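Local coordinates for beta-galactosidase (Bacillus circulans subsp. alkalophilus, PDB 3TTY), which hydrolyses terminal beta-galactosides, binding galactose in the pocket of a TIM-barrel glycoside hydrolase domain within a three-chain assembly, at residues E170-L175 and N179-T184; E196-A199 and L203-E206. All blocks are in the same frame, centred on the assembly; numbering follows the deposited sequence.

Contact 1: residues E170-L175 and N179-T184; sequences ERYGTL and NKAWNT
Tyr-172 and Ala-181 meet at a tight turn between two consecutive helices of the TIM-barrel family region, where helix 158-172 ends, the chain turns through Gly-173 and Thr-174, and the short helix 175-181 brings its last turn alongside the ring. The tight part is apolar: Ala-181 CB sits 3.4 Å from Tyr-172 CE1, approaching the ring obliquely near one ortho carbon of the phenol. The first torsion of Tyr-172, CG anti to the carbonyl carbon (chi1 -64°), carries the ring toward Ala-181. On one face of the ring lies Arg-171 CG, 3.9 Å above the plane and over its centre. Further along, the tyrosine edge is turned toward the pyrrole face of Trp-182 in an offset edge-to-face pair, centroids 5.8 Å apart and planes at 72°. The two aromatic residues also share a polar partner, since Asp-220 OD1 accepts hydrogen bonds from Tyr-172 OH and Trp-182 NE1, so one carboxylate oxygen holds both polar atoms in place. With an alanine here instead of Tyr-172, the Ala-181 methyl and the indole would probably lose the ring beside them, and Asp-220 OD1 one of its hydrogen-bond donors. The loose side is the turn itself, where Gly-173 and Thr-174 are exposed; Gly-173 ends the first helix with positive phi, and Thr-174 N-caps the second through OG1 to the backbone N of Ala-177. Beyond it, helix 175-181 closes in a Schellman motif at Asn-183, which packs on Gly-352 of the second subunit. Across the two segments the backbone is joined by an ordinary helical bond within helix 175-181, from Asn-179 N to Leu-175 O, 2.8 Å long.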
ATOM      1  N   GLU A 170      -5.117 -38.436   1.049  1.00 17.03           N
ATOM      2  CA  GLU A 170      -4.491 -39.111   2.170  1.00 19.52           C
ATOM      3  C   GLU A 170      -5.089 -38.644   3.482  1.00 21.40           C
ATOM      4  O   GLU A 170      -5.271 -39.434   4.399  1.00 24.80           O
ATOM      5  CB  GLU A 170      -2.980 -38.879   2.178  1.00 20.69           C
ATOM      6  CG  GLU A 170      -2.344 -39.064   0.810  1.00 29.76           C
ATOM      7  CD  GLU A 170      -1.002 -39.756   0.849  1.00 48.17           C
ATOM      8  OE1 GLU A 170       0.007 -39.116   0.450  1.00 46.15           O
ATOM      9  OE2 GLU A 170      -0.968 -40.948   1.249  1.00 55.09           O
ATOM     10  N   ARG A 171      -5.404 -37.357   3.574  1.00 19.25           N
ATOM     11  CA  ARG A 171      -5.873 -36.817   4.836  1.00 18.62           C
ATOM     12  C   ARG A 171      -7.316 -37.241   5.100  1.00 23.48           C
ATOM     13  O   ARG A 171      -7.637 -37.726   6.192  1.00 17.74           O
ATOM     14  CB  ARG A 171      -5.749 -35.289   4.870  1.00 19.97           C
ATOM     15  CG  ARG A 171      -6.025 -34.670   6.243  1.00 18.72           C
ATOM     16  CD  ARG A 171      -5.771 -33.157   6.244  1.00 21.11           C
ATOM     17  NE  ARG A 171      -6.170 -32.535   7.505  1.00 22.90           N
ATOM     18  CZ  ARG A 171      -5.360 -32.380   8.554  1.00 27.52           C
ATOM     19  NH1 ARG A 171      -4.092 -32.778   8.496  1.00 21.40           N
ATOM     20  NH2 ARG A 171      -5.812 -31.807   9.662  1.00 29.33           N
ATOM     21  N   TYR A 172      -8.181 -37.071   4.103  1.00 16.86           N
ATOM     22  CA  TYR A 172      -9.607 -37.193   4.355  1.00 19.06           C
ATOM     23  C   TYR A 172     -10.243 -38.483   3.849  1.00 19.89           C
ATOM     24  O   TYR A 172     -11.291 -38.877   4.335  1.00 19.25           O
ATOM     25  CB  TYR A 172     -10.350 -35.989   3.789  1.00 16.41           C
ATOM     26  CG  TYR A 172      -9.975 -34.713   4.467  1.00 16.95           C
ATOM     27  CD1 TYR A 172     -10.340 -34.478   5.789  1.00 17.17           C
ATOM     28  CD2 TYR A 172      -9.241 -33.738   3.793  1.00 12.83           C
ATOM     29  CE1 TYR A 172      -9.980 -33.305   6.430  1.00 16.52           C
ATOM     30  CE2 TYR A 172      -8.885 -32.573   4.419  1.00 15.69           C
ATOM     31  CZ  TYR A 172      -9.257 -32.353   5.733  1.00 17.55           C
ATOM     32  OH  TYR A 172      -8.900 -31.182   6.347  1.00 18.32           O
ATOM     33  N   GLY A 173      -9.619 -39.117   2.863  1.00 19.22           N
ATOM     34  CA  GLY A 173     -10.096 -40.393   2.364  1.00 20.50           C
ATOM     35  C   GLY A 173     -11.187 -40.296   1.316  1.00 21.98           C
ATOM     36  O   GLY A 173     -11.090 -40.896   0.245  1.00 21.41           O
ATOM     37  N   THR A 174     -12.240 -39.543   1.622  1.00 19.91           N
ATOM     38  CA  THR A 174     -13.357 -39.422   0.698  1.00 19.52           C
ATOM     39  C   THR A 174     -13.732 -37.965   0.473  1.00 18.77           C
ATOM     40  O   THR A 174     -13.489 -37.118   1.318  1.00 16.19           O
ATOM     41  CB  THR A 174     -14.618 -40.125   1.249  1.00 17.68           C
ATOM     42  OG1 THR A 174     -15.001 -39.504   2.484  1.00 19.44           O
ATOM     43  CG2 THR A 174     -14.369 -41.607   1.479  1.00 19.40           C
ATOM     44  N   LEU A 175     -14.372 -37.679  -0.651  1.00 19.69           N
ATOM     45  CA  LEU A 175     -14.932 -36.349  -0.848  1.00 22.27           C
ATOM     46  C   LEU A 175     -15.950 -36.016   0.238  1.00 21.12           C
ATOM     47  O   LEU A 175     -16.116 -34.855   0.630  1.00 21.28           O
ATOM     48  CB  LEU A 175     -15.563 -36.219  -2.229  1.00 22.36           C
ATOM     49  CG  LEU A 175     -14.540 -36.062  -3.350  1.00 23.28           C
ATOM     50  CD1 LEU A 175     -15.274 -36.038  -4.667  1.00 24.96           C
ATOM     51  CD2 LEU A 175     -13.703 -34.788  -3.160  1.00 20.33           C
ATOM     52  N   ASN A 179     -15.651 -32.556   2.081  1.00 18.80           N
ATOM     53  CA  ASN A 179     -16.702 -31.560   2.038  1.00 18.12           C
ATOM     54  C   ASN A 179     -17.178 -31.162   3.426  1.00 20.87           C
ATOM     55  O   ASN A 179     -17.540 -30.002   3.653  1.00 20.80           O
ATOM     56  CB  ASN A 179     -17.869 -32.018   1.147  1.00 19.40           C
ATOM     57  CG  ASN A 179     -17.598 -31.775  -0.326  1.00 20.19           C
ATOM     58  OD1 ASN A 179     -17.161 -30.690  -0.718  1.00 17.77           O
ATOM     59  ND2 ASN A 179     -17.838 -32.786  -1.149  1.00 24.09           N
ATOM     60  N   LYS A 180     -17.174 -32.110   4.358  1.00 19.14           N
ATOM     61  CA  LYS A 180     -17.576 -31.794   5.734  1.00 20.44           C
ATOM     62  C   LYS A 180     -16.487 -31.032   6.502  1.00 19.38           C
ATOM     63  O   LYS A 180     -16.760 -30.005   7.138  1.00 16.56           O
ATOM     64  CB  LYS A 180     -17.962 -33.064   6.485  1.00 23.68           C
ATOM     65  CG  LYS A 180     -18.668 -32.822   7.818  1.00 29.51           C
ATOM     66  CD  LYS A 180     -19.653 -33.961   8.111  1.00 42.43           C
ATOM     67  CE  LYS A 180     -20.067 -33.990   9.569  1.00 45.19           C
ATOM     68  NZ  LYS A 180     -18.882 -34.238  10.444  1.00 52.34           N
ATOM     69  N   ALA A 181     -15.258 -31.534   6.446  1.00 14.88           N
ATOM     70  CA  ALA A 181     -14.139 -30.848   7.092  1.00 18.88           C
ATOM     71  C   ALA A 181     -14.048 -29.389   6.650  1.00 17.62           C
ATOM     72  O   ALA A 181     -13.681 -28.530   7.434  1.00 18.06           O
ATOM     73  CB  ALA A 181     -12.821 -31.569   6.816  1.00 16.53           C
ATOM     74  N   TRP A 182     -14.403 -29.115   5.399  1.00 17.02           N
ATOM     75  CA  TRP A 182     -14.251 -27.775   4.833  1.00 21.81           C
ATOM     76  C   TRP A 182     -15.537 -26.959   4.865  1.00 18.96           C
ATOM     77  O   TRP A 182     -15.541 -25.790   4.476  1.00 17.96           O
ATOM     78  CB  TRP A 182     -13.759 -27.860   3.381  1.00 17.56           C
ATOM     79  CG  TRP A 182     -12.288 -28.079   3.247  1.00 19.01           C
ATOM     80  CD1 TRP A 182     -11.385 -28.187   4.258  1.00 16.66           C
ATOM     81  CD2 TRP A 182     -11.541 -28.195   2.026  1.00 14.44           C
ATOM     82  NE1 TRP A 182     -10.126 -28.377   3.747  1.00 16.34           N
ATOM     83  CE2 TRP A 182     -10.191 -28.372   2.379  1.00 15.63           C
ATOM     84  CE3 TRP A 182     -11.885 -28.173   0.674  1.00 13.82           C
ATOM     85  CZ2 TRP A 182      -9.181 -28.517   1.432  1.00 12.72           C
ATOM     86  CZ3 TRP A 182     -10.885 -28.323  -0.265  1.00 15.03           C
ATOM     87  CH2 TRP A 182      -9.546 -28.488   0.120  1.00 14.63           C
ATOM     88  N   ASN A 183     -16.623 -27.582   5.315  1.00 19.79           N
ATOM     89  CA  ASN A 183     -17.955 -26.959   5.309  1.00 15.99           C
ATOM     90  C   ASN A 183     -18.404 -26.433   3.932  1.00 16.15           C
ATOM     91  O   ASN A 183     -18.919 -25.327   3.810  1.00 16.70           O
ATOM     92  CB  ASN A 183     -18.032 -25.843   6.348  1.00 16.56           C
ATOM     93  CG  ASN A 183     -19.405 -25.747   6.977  1.00 22.29           C
ATOM     94  OD1 ASN A 183     -19.963 -26.759   7.407  1.00 17.51           O
ATOM     95  ND2 ASN A 183     -19.980 -24.547   6.987  1.00 18.36           N
ATOM     96  N   THR A 184     -18.225 -27.235   2.896  1.00 17.73           N
ATOM     97  CA  THR A 184     -18.405 -26.740   1.544  1.00 16.40           C
ATOM     98  C   THR A 184     -19.863 -26.499   1.131  1.00 19.74           C
ATOM     99  O   THR A 184     -20.115 -26.013   0.033  1.00 18.26           O
ATOM    100  CB  THR A 184     -17.743 -27.663   0.520  1.00 19.12           C
ATOM    101  OG1 THR A 184     -18.401 -28.935   0.533  1.00 17.76           O
ATOM    102  CG2 THR A 184     -16.267 -27.853   0.847  1.00 17.70           C
TER

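Contact 2: residues E196-A199 and L203-E206; sequences EIVA and LSEE
Ser-204 places OG between its backbone N and carbonyl carbon (chi1 53°), and from there the hydroxyl faces the carbonyl of Ala-199; Val-198, with CG1 anti to its own carbonyl carbon (chi1 -65°), brings CG2 up beside the same serine. The two segments are the arms of a buried loop between helix 175-181 and strand 206-207, and neither arm forms regular structure at the touching residues. Ser-204 OG donates to Ala-199 O over 2.7 Å. The bond lies in the carbonyl plane, on a lone pair, with a C=O...OG angle of 133°, so the hydroxyl is directed as well as close. OG is also an acceptor, from the backbone N of Asn-201 within the connecting turn, and the one side chain thereby ties both the far arm and the bend. Apolar support is slight: Val-198 CG2 touches Ser-204 CB at 3.8 Å, and CB itself stands 3.6 Å from Ala-199 O. The Ala-199 methyl points away from the serine arm, while its backbone N donates to Glu-161 of helix 158-172. The Ala-199 side chain lies about 9 Å from the bound zinc, near its four-cysteine site but without touching it. The second subunit packs against the loop: its Phe-108 lies on Val-198 and Ser-204, and its Arg-106 donates to Ser-204 O. The chemistry is consistent with a bend held in part by directed polar bonds at a subunit interface, with OG donating to Ala-199 O while accepting from Asn-201 N.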
ATOM      1  N   GLU A 196     -11.479 -30.610  -8.944  1.00 19.73           N
ATOM      2  CA  GLU A 196     -12.203 -29.346  -8.863  1.00 15.58           C
ATOM      3  C   GLU A 196     -11.606 -28.412  -7.800  1.00 19.86           C
ATOM      4  O   GLU A 196     -11.893 -27.212  -7.770  1.00 16.82           O
ATOM      5  CB  GLU A 196     -13.667 -29.614  -8.541  1.00 15.30           C
ATOM      6  CG  GLU A 196     -14.438 -30.230  -9.689  1.00 15.84           C
ATOM      7  CD  GLU A 196     -15.734 -30.870  -9.229  1.00 19.83           C
ATOM      8  OE1 GLU A 196     -16.152 -30.613  -8.075  1.00 14.55           O
ATOM      9  OE2 GLU A 196     -16.322 -31.639 -10.025  1.00 18.66           O
ATOM     10  N   ILE A 197     -10.792 -28.990  -6.922  1.00 16.59           N
ATOM     11  CA  ILE A 197     -10.115 -28.273  -5.854  1.00 16.65           C
ATOM     12  C   ILE A 197      -8.898 -27.535  -6.412  1.00 19.56           C
ATOM     13  O   ILE A 197      -8.101 -28.121  -7.150  1.00 16.93           O
ATOM     14  CB  ILE A 197      -9.638 -29.282  -4.789  1.00 16.39           C
ATOM     15  CG1 ILE A 197     -10.838 -30.025  -4.210  1.00 17.78           C
ATOM     16  CG2 ILE A 197      -8.814 -28.597  -3.705  1.00 18.36           C
ATOM     17  CD1 ILE A 197     -10.475 -31.314  -3.483  1.00 19.64           C
ATOM     18  N   VAL A 198      -8.756 -26.250  -6.084  1.00 16.98           N
ATOM     19  CA  VAL A 198      -7.579 -25.515  -6.534  1.00 13.34           C
ATOM     20  C   VAL A 198      -6.775 -24.983  -5.346  1.00 17.47           C
ATOM     21  O   VAL A 198      -7.273 -24.931  -4.219  1.00 14.84           O
ATOM     22  CB  VAL A 198      -7.938 -24.377  -7.489  1.00 16.65           C
ATOM     23  CG1 VAL A 198      -8.534 -24.937  -8.797  1.00 14.29           C
ATOM     24  CG2 VAL A 198      -8.883 -23.395  -6.819  1.00 16.22           C
ATOM     25  N   ALA A 199      -5.518 -24.621  -5.586  1.00 15.11           N
ATOM     26  CA  ALA A 199      -4.713 -24.019  -4.529  1.00 12.85           C
ATOM     27  C   ALA A 199      -5.297 -22.655  -4.208  1.00 13.39           C
ATOM     28  O   ALA A 199      -5.747 -21.955  -5.105  1.00 13.07           O
ATOM     29  CB  ALA A 199      -3.271 -23.882  -4.977  1.00 14.02           C
ATOM     30  N   LEU A 203      -5.798 -15.924  -7.127  1.00 15.47           N
ATOM     31  CA  LEU A 203      -6.654 -16.292  -8.247  1.00 14.90           C
ATOM     32  C   LEU A 203      -7.936 -16.981  -7.763  1.00 16.41           C
ATOM     33  O   LEU A 203      -8.873 -17.136  -8.530  1.00 15.01           O
ATOM     34  CB  LEU A 203      -5.920 -17.213  -9.235  1.00 13.85           C
ATOM     35  CG  LEU A 203      -4.623 -16.714  -9.899  1.00 19.74           C
ATOM     36  CD1 LEU A 203      -4.016 -17.758 -10.868  1.00 13.58           C
ATOM     37  CD2 LEU A 203      -4.838 -15.382 -10.617  1.00 16.56           C
ATOM     38  N   SER A 204      -7.974 -17.389  -6.494  1.00 13.61           N
ATOM     39  CA  SER A 204      -9.034 -18.281  -6.035  1.00 14.63           C
ATOM     40  C   SER A 204      -9.746 -17.827  -4.757  1.00 16.00           C
ATOM     41  O   SER A 204     -10.667 -17.037  -4.842  1.00 20.36           O
ATOM     42  CB  SER A 204      -8.512 -19.722  -5.918  1.00 13.42           C
ATOM     43  OG  SER A 204      -7.343 -19.778  -5.114  1.00 15.53           O
ATOM     44  N   GLU A 205      -9.322 -18.311  -3.586  1.00 15.97           N
ATOM     45  CA  GLU A 205     -10.014 -17.997  -2.333  1.00 18.47           C
ATOM     46  C   GLU A 205      -9.387 -16.877  -1.502  1.00 21.26           C
ATOM     47  O   GLU A 205      -9.980 -16.425  -0.527  1.00 22.02           O
ATOM     48  CB  GLU A 205     -10.099 -19.237  -1.440  1.00 19.00           C
ATOM     49  CG  GLU A 205     -10.823 -20.421  -2.035  1.00 20.40           C
ATOM     50  CD  GLU A 205     -12.323 -20.188  -2.225  1.00 21.73           C
ATOM     51  OE1 GLU A 205     -13.010 -21.150  -2.617  1.00 17.95           O
ATOM     52  OE2 GLU A 205     -12.809 -19.057  -1.995  1.00 21.67           O
ATOM     53  N   GLU A 206      -8.183 -16.449  -1.855  1.00 17.48           N
ATOM     54  CA  GLU A 206      -7.424 -15.582  -0.952  1.00 23.32           C
ATOM     55  C   GLU A 206      -7.158 -14.217  -1.542  1.00 22.33           C
ATOM     56  O   GLU A 206      -7.210 -14.036  -2.757  1.00 22.64           O
ATOM     57  CB  GLU A 206      -6.103 -16.238  -0.527  1.00 16.81           C
ATOM     58  CG  GLU A 206      -6.327 -17.446   0.382  1.00 18.21           C
ATOM     59  CD  GLU A 206      -5.048 -18.020   0.982  1.00 22.31           C
ATOM     60  OE1 GLU A 206      -5.117 -19.138   1.536  1.00 19.02           O
ATOM     61  OE2 GLU A 206      -3.982 -17.363   0.910  1.00 23.25           O
TER

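How the contacts relate
Contacts 1 and 2 follow one another along the chain, their centres 15 Å apart and about 31 and 30 Å from the chain's centre; none of the segments lies on a barrel strand. Contact 1 is partly buried and joins two consecutive helices, with aromatic and methyl packing backed by a helical backbone bond; contact 2 is buried, has less than half the interface (88 against 211 Å²) and depends on a side-chain hydroxyl within a loop. Helix 158-172 serves both, supplying one segment of contact 1 and backing 196-199 through neighbouring side chains. They meet directly where Trp-182 CH2 packs on Ile-197 CG2 at 3.9 Å. The second subunit reaches five residues of contact 2 but one of contact 1.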